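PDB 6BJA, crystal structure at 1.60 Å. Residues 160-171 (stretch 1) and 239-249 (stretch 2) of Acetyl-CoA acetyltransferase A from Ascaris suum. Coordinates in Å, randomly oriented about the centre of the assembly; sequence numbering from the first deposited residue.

Stretch 1 160-171: QPMGLCAEKTVK
Stretch 2 (239-249) AFLKDGSGTIT

Stretch 1 enters as a short extended segment, Q160 at phi/psi -152/163 and P161 at -63/146, and then turns into a helix that runs from M162 through K171 and beyond. P161 occupies the N-cap position, and its carbonyl O receives the amide of C165 at 3.2 Å (N to O). Stretch 2 has no regular helix or strand; it lies against the helix as a loop that leaves at L241, passes through the exposed residues K242 to S245 and returns at T247 and I248. The nearest CA atoms are those of L164 and F240, 5.0 Å apart, while the CA atoms of E167 and I248 are 7.0 Å apart. Together the two stretches bury 485 Å², about half of it on E167, F240 and I248.

E167 covers the most surface and makes all the direct hydrogen bonds between the stretches. Its CA-to-CB bond points toward the loop, and chi1 -70° (m) with chi2 -77° (m) folds the chain so that the carboxylate, at chi3 9°, meets the backbone of T247 and I248. E167 OE2 accepts from T247 N at 2.8 Å and from I248 N at 2.9 Å, with N-H...O angles of 178° and 170°; E167 OE1 accepts from T247 OG1 at 2.8 Å. Two consecutive amides thus converge on one oxygen, and the threonine hydroxyl, placed by chi1 63° (p), serves the other. A carboxylate suits this buried site because it can accept several hydrogen bonds at once. Water 1 completes the network: it donates to E167 OE2 at 2.6 Å and to I248 O at 2.8 Å, and accepts from F240 N at 3.0 Å, so it ties the glutamate to both arms of the loop. Within the loop, A239 N also donates to I248 O at 2.9 Å, holding those arms together.

F240 covers nearly as much, by packing against the first turn of the helix. With chi1 -59° (m) and chi2 -72°, its ring presents one face to G163, whose CA lies 3.7 Å from the ring centroid and only 10° off the normal, a CH-pi contact. Glycine is what permits this closeness: an ideal CB there would sit 2.3 Å from F240 CE2. P161 CB approaches F240 CD1 at 3.8 Å, and L164 CB lies 4.2 Å from F240 CB. L164, at chi1 -177° (t) and chi2 54° (p), extends CD1 to 3.8 Å from L241 CB, continuing the apolar packing.

I248, buried, points its CA-to-CB bond toward the helix. Chi1 -60° (m) and chi2 177° (t) carry I248 CD1 to 3.7 Å from A166 CB, 4.3 Å from V170 CG2 and 3.4 Å from G163 O. A166 CB packs on the isoleucine tip at ordinary van der Waals distance, while V170, at chi1 170° (t), also brings CG1 to 3.5 Å from T247 OG1. Apolar contacts therefore accompany the buried carboxylate and its hydrogen bonds.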

ATOM      1  N   GLN A 160     -18.834  -1.404  15.521  1.00 23.37           N
ATOM      2  CA  GLN A 160     -19.820  -1.312  14.458  1.00 22.83           C
ATOM      3  C   GLN A 160     -20.020   0.139  14.113  1.00 21.10           C
ATOM      4  O   GLN A 160     -19.660   1.019  14.886  1.00 20.80           O
ATOM      5  CB  GLN A 160     -21.150  -1.937  14.859  1.00 27.05           C
ATOM      6  CG  GLN A 160     -21.742  -1.395  16.127  1.00 29.67           C
ATOM      7  CD  GLN A 160     -22.921  -2.252  16.590  1.00 34.96           C
ATOM      8  OE1 GLN A 160     -22.933  -3.464  16.384  1.00 41.94           O
ATOM      9  NE2 GLN A 160     -23.928  -1.617  17.182  1.00 36.29           N
ATOM     10  N   PRO A 161     -20.606   0.401  12.946  1.00 22.41           N
ATOM     11  CA  PRO A 161     -20.782   1.786  12.517  1.00 21.68           C
ATOM     12  C   PRO A 161     -21.690   2.570  13.453  1.00 22.73           C
ATOM     13  O   PRO A 161     -22.635   2.009  13.997  1.00 21.20           O
ATOM     14  CB  PRO A 161     -21.427   1.641  11.134  1.00 22.65           C
ATOM     15  CG  PRO A 161     -21.048   0.265  10.687  1.00 23.98           C
ATOM     16  CD  PRO A 161     -21.022  -0.562  11.913  1.00 24.11           C
ATOM     17  N   MET A 162     -21.427   3.857  13.627  1.00 21.31           N
ATOM     18  CA  MET A 162     -22.301   4.678  14.449  1.00 20.11           C
ATOM     19  C   MET A 162     -23.753   4.610  13.924  1.00 20.24           C
ATOM     20  O   MET A 162     -24.682   4.636  14.716  1.00 20.27           O
ATOM     21  CB  MET A 162     -21.805   6.121  14.507  1.00 21.42           C
ATOM     22  CG  MET A 162     -20.533   6.307  15.402  1.00 22.24           C
ATOM     23  SD  MET A 162     -20.062   8.043  15.450  1.00 27.34           S
ATOM     24  CE  MET A 162     -19.599   8.407  13.766  1.00 32.91           C
ATOM     25  N   GLY A 163     -23.935   4.487  12.616  1.00 19.48           N
ATOM     26  CA  GLY A 163     -25.288   4.392  12.073  1.00 18.95           C
ATOM     27  C   GLY A 163     -26.028   3.134  12.489  1.00 21.68           C
ATOM     28  O   GLY A 163     -27.253   3.145  12.598  1.00 21.02           O
ATOM     29  N   LEU A 164     -25.318   2.038  12.711  1.00 21.21           N
ATOM     30  CA  LEU A 164     -25.952   0.839  13.242  1.00 21.45           C
ATOM     31  C   LEU A 164     -26.343   1.050  14.689  1.00 21.02           C
ATOM     32  O   LEU A 164     -27.415   0.645  15.109  1.00 21.26           O
ATOM     33  CB  LEU A 164     -25.031  -0.376  13.124  1.00 21.32           C
ATOM     34  CG  LEU A 164     -25.644  -1.698  13.594  1.00 24.64           C
ATOM     35  CD1 LEU A 164     -26.982  -1.997  12.903  1.00 23.63           C
ATOM     36  CD2 LEU A 164     -24.664  -2.819  13.341  1.00 26.88           C
ATOM     37  N   CYS A 165     -25.460   1.663  15.467  1.00 19.55           N
ATOM     38  CA  CYS A 165     -25.778   2.034  16.837  1.00 18.78           C
ATOM     39  C   CYS A 165     -27.036   2.898  16.905  1.00 18.57           C
ATOM     40  O   CYS A 165     -27.891   2.720  17.758  1.00 18.90           O
ATOM     41  CB  CYS A 165     -24.614   2.789  17.470  1.00 18.56           C
ATOM     42  SG  CYS A 165     -23.090   1.781  17.682  1.00 22.18           S
ATOM     43  N   ALA A 166     -27.136   3.856  16.007  1.00 18.36           N
ATOM     44  CA  ALA A 166     -28.248   4.796  16.063  1.00 18.66           C
ATOM     45  C   ALA A 166     -29.597   4.107  15.808  1.00 18.24           C
ATOM     46  O   ALA A 166     -30.644   4.623  16.217  1.00 18.02           O
ATOM     47  CB  ALA A 166     -28.014   5.924  15.077  1.00 17.86           C
ATOM     48  N   GLU A 167     -29.577   2.978  15.107  1.00 17.15           N
ATOM     49  CA  GLU A 167     -30.798   2.197  14.906  1.00 17.67           C
ATOM     50  C   GLU A 167     -31.399   1.761  16.231  1.00 20.17           C
ATOM     51  O   GLU A 167     -32.621   1.599  16.339  1.00 19.15           O
ATOM     52  CB  GLU A 167     -30.550   0.964  14.037  1.00 18.94           C
ATOM     53  CG  GLU A 167     -30.262   1.217  12.569  1.00 20.13           C
ATOM     54  CD  GLU A 167     -31.503   1.555  11.735  1.00 23.29           C
ATOM     55  OE1 GLU A 167     -32.598   1.766  12.315  1.00 21.03           O
ATOM     56  OE2 GLU A 167     -31.350   1.606  10.503  1.00 21.95           O
ATOM     57  N   LYS A 168     -30.576   1.559  17.259  1.00 19.00           N
ATOM     58  CA  LYS A 168     -31.122   1.218  18.567  1.00 18.42           C
ATOM     59  C   LYS A 168     -32.022   2.346  19.090  1.00 18.86           C
ATOM     60  O   LYS A 168     -33.114   2.105  19.637  1.00 19.42           O
ATOM     61  CB  LYS A 168     -29.996   0.911  19.578  1.00 22.14           C
ATOM     62  CG  LYS A 168     -30.533   0.640  20.990  1.00 23.13           C
ATOM     63  CD  LYS A 168     -29.453   0.251  21.957  1.00 25.56           C
ATOM     64  CE  LYS A 168     -30.043  -0.090  23.326  1.00 24.95           C
ATOM     65  NZ  LYS A 168     -30.784   1.033  23.962  1.00 24.00           N
ATOM     66  N   THR A 169     -31.594   3.582  18.879  1.00 17.85           N
ATOM     67  CA  THR A 169     -32.318   4.743  19.374  1.00 17.06           C
ATOM     68  C   THR A 169     -33.602   4.886  18.558  1.00 18.36           C
ATOM     69  O   THR A 169     -34.649   5.231  19.097  1.00 18.16           O
ATOM     70  CB  THR A 169     -31.441   6.004  19.307  1.00 18.30           C
ATOM     71  OG1 THR A 169     -30.256   5.760  20.099  1.00 18.27           O
ATOM     72  CG2 THR A 169     -32.199   7.231  19.831  1.00 18.62           C
ATOM     73  N   VAL A 170     -33.507   4.612  17.266  1.00 17.12           N
ATOM     74  CA  VAL A 170     -34.699   4.593  16.410  1.00 16.82           C
ATOM     75  C   VAL A 170     -35.741   3.666  17.027  1.00 21.27           C
ATOM     76  O   VAL A 170     -36.902   4.061  17.213  1.00 19.38           O
ATOM     77  CB  VAL A 170     -34.370   4.134  14.968  1.00 16.97           C
ATOM     78  CG1 VAL A 170     -35.666   3.892  14.179  1.00 18.77           C
ATOM     79  CG2 VAL A 170     -33.518   5.177  14.240  1.00 18.37           C
ATOM     80  N   LYS A 171     -35.332   2.446  17.361  1.00 17.50           N
ATOM     81  CA  LYS A 171     -36.284   1.487  17.920  1.00 20.07           C
ATOM     82  C   LYS A 171     -36.805   1.926  19.296  1.00 18.97           C
ATOM     83  O   LYS A 171     -38.007   1.788  19.593  1.00 21.48           O
ATOM     84  CB  LYS A 171     -35.637   0.102  17.974  1.00 21.88           C
ATOM     85  CG  LYS A 171     -36.629  -0.996  18.313  1.00 33.06           C
ATOM     86  CD  LYS A 171     -36.011  -2.379  18.212  1.00 43.10           C
ATOM     87  CE  LYS A 171     -37.077  -3.466  18.440  1.00 46.92           C
ATOM     88  NZ  LYS A 171     -38.311  -3.251  17.619  1.00 51.14           N
ATOM     89  N   ALA A 239     -28.759   1.398   5.145  1.00 25.28           N
ATOM     90  CA  ALA A 239     -27.317   1.307   4.920  1.00 29.78           C
ATOM     91  C   ALA A 239     -26.567   0.547   5.998  1.00 28.47           C
ATOM     92  O   ALA A 239     -25.446   0.091   5.758  1.00 32.43           O
ATOM     93  CB  ALA A 239     -26.742   2.694   4.804  1.00 26.94           C
ATOM     94  N   PHE A 240     -27.162   0.428   7.177  1.00 24.75           N
ATOM     95  CA  PHE A 240     -26.462  -0.116   8.346  1.00 26.22           C
ATOM     96  C   PHE A 240     -27.077  -1.386   8.906  1.00 27.40           C
ATOM     97  O   PHE A 240     -26.369  -2.236   9.463  1.00 29.00           O
ATOM     98  CB  PHE A 240     -26.406   0.948   9.437  1.00 25.10           C
ATOM     99  CG  PHE A 240     -25.711   2.194   9.005  1.00 23.08           C
ATOM    100  CD1 PHE A 240     -24.343   2.205   8.826  1.00 24.87           C
ATOM    101  CD2 PHE A 240     -26.416   3.343   8.744  1.00 24.60           C
ATOM    102  CE1 PHE A 240     -23.696   3.332   8.416  1.00 24.83           C
ATOM    103  CE2 PHE A 240     -25.777   4.483   8.325  1.00 25.27           C
ATOM    104  CZ  PHE A 240     -24.393   4.480   8.168  1.00 26.11           C
ATOM    105  N   LEU A 241     -28.395  -1.521   8.765  1.00 26.10           N
ATOM    106  CA  LEU A 241     -29.114  -2.649   9.326  1.00 27.64           C
ATOM    107  C   LEU A 241     -29.956  -3.251   8.222  1.00 30.34           C
ATOM    108  O   LEU A 241     -30.831  -2.584   7.678  1.00 28.28           O
ATOM    109  CB  LEU A 241     -29.979  -2.203  10.513  1.00 27.97           C
ATOM    110  CG  LEU A 241     -30.859  -3.251  11.190  1.00 27.45           C
ATOM    111  CD1 LEU A 241     -30.046  -4.454  11.650  1.00 27.43           C
ATOM    112  CD2 LEU A 241     -31.602  -2.629  12.359  1.00 27.24           C
ATOM    113  N   LYS A 242     -29.685  -4.507   7.876  1.00 33.46           N
ATOM    114  CA  LYS A 242     -30.245  -5.073   6.653  1.00 37.82           C
ATOM    115  C   LYS A 242     -31.099  -6.305   6.914  1.00 39.59           C
ATOM    116  O   LYS A 242     -31.337  -7.107   6.012  1.00 42.27           O
ATOM    117  CB  LYS A 242     -29.110  -5.395   5.684  1.00 41.17           C
ATOM    118  CG  LYS A 242     -28.240  -4.184   5.377  1.00 37.24           C
ATOM    119  CD  LYS A 242     -26.907  -4.585   4.802  1.00 47.36           C
ATOM    120  CE  LYS A 242     -26.046  -3.365   4.540  1.00 46.62           C
ATOM    121  NZ  LYS A 242     -26.630  -2.541   3.459  1.00 47.97           N
ATOM    122  N   ASP A 243     -31.587  -6.429   8.146  1.00 36.48           N
ATOM    123  CA  ASP A 243     -32.389  -7.577   8.545  1.00 38.79           C
ATOM    124  C   ASP A 243     -33.876  -7.329   8.306  1.00 41.23           C
ATOM    125  O   ASP A 243     -34.720  -8.117   8.737  1.00 46.93           O
ATOM    126  CB  ASP A 243     -32.133  -7.914  10.018  1.00 36.94           C
ATOM    127  CG  ASP A 243     -32.739  -6.901  10.983  1.00 39.50           C
ATOM    128  OD1 ASP A 243     -33.249  -5.838  10.549  1.00 34.29           O
ATOM    129  OD2 ASP A 243     -32.684  -7.176  12.201  1.00 36.82           O
ATOM    130  N   GLY A 244     -34.188  -6.220   7.640  1.00 37.14           N
ATOM    131  CA  GLY A 244     -35.559  -5.860   7.329  1.00 39.51           C
ATOM    132  C   GLY A 244     -36.153  -4.798   8.236  1.00 37.12           C
ATOM    133  O   GLY A 244     -37.191  -4.222   7.906  1.00 35.88           O
ATOM    134  N   SER A 245     -35.498  -4.525   9.364  1.00 29.09           N
ATOM    135  CA  SER A 245     -36.012  -3.566  10.344  1.00 27.86           C
ATOM    136  C   SER A 245     -35.261  -2.241  10.285  1.00 26.25           C
ATOM    137  O   SER A 245     -35.519  -1.342  11.088  1.00 28.65           O
ATOM    138  CB  SER A 245     -35.907  -4.122  11.751  1.00 31.98           C
ATOM    139  OG  SER A 245     -34.549  -4.203  12.145  1.00 33.56           O
ATOM    140  N   GLY A 246     -34.346  -2.126   9.333  1.00 26.97           N
ATOM    141  CA  GLY A 246     -33.533  -0.931   9.206  1.00 24.74           C
ATOM    142  C   GLY A 246     -34.305   0.290   8.754  1.00 23.63           C
ATOM    143  O   GLY A 246     -35.352   0.168   8.111  1.00 23.57           O
ATOM    144  N   THR A 247     -33.789   1.470   9.098  1.00 20.55           N
ATOM    145  CA  THR A 247     -34.454   2.734   8.769  1.00 20.51           C
ATOM    146  C   THR A 247     -33.486   3.818   8.295  1.00 22.54           C
ATOM    147  O   THR A 247     -33.864   4.742   7.577  1.00 20.97           O
ATOM    148  CB  THR A 247     -35.211   3.297   9.976  1.00 21.12           C
ATOM    149  OG1 THR A 247     -34.279   3.596  11.028  1.00 22.36           O
ATOM    150  CG2 THR A 247     -36.232   2.315  10.485  1.00 23.04           C
ATOM    151  N   ILE A 248     -32.226   3.708   8.704  1.00 20.58           N
ATOM    152  CA  ILE A 248     -31.256   4.735   8.370  1.00 20.65           C
ATOM    153  C   ILE A 248     -30.613   4.454   7.009  1.00 19.68           C
ATOM    154  O   ILE A 248     -30.141   3.339   6.736  1.00 22.70           O
ATOM    155  CB  ILE A 248     -30.177   4.849   9.478  1.00 20.90           C
ATOM    156  CG1 ILE A 248     -30.839   5.208  10.816  1.00 21.82           C
ATOM    157  CG2 ILE A 248     -29.124   5.894   9.105  1.00 20.10           C
ATOM    158  CD1 ILE A 248     -29.879   5.276  12.007  1.00 21.23           C
ATOM    159  N   THR A 249     -30.596   5.483   6.169  1.00 22.22           N
ATOM    160  CA  THR A 249     -30.114   5.392   4.797  1.00 20.76           C
ATOM    161  C   THR A 249     -29.095   6.475   4.526  1.00 20.64           C
ATOM    162  O   THR A 249     -28.917   7.380   5.339  1.00 22.46           O
ATOM    163  CB  THR A 249     -31.236   5.579   3.779  1.00 21.59           C
ATOM    164  OG1 THR A 249     -31.636   6.947   3.780  1.00 21.61           O
ATOM    165  CG2 THR A 249     -32.423   4.702   4.117  1.00 21.79           C
TER
HETATM  166  O   HOH W   1     -29.745   1.201   8.446  1.00 23.64           O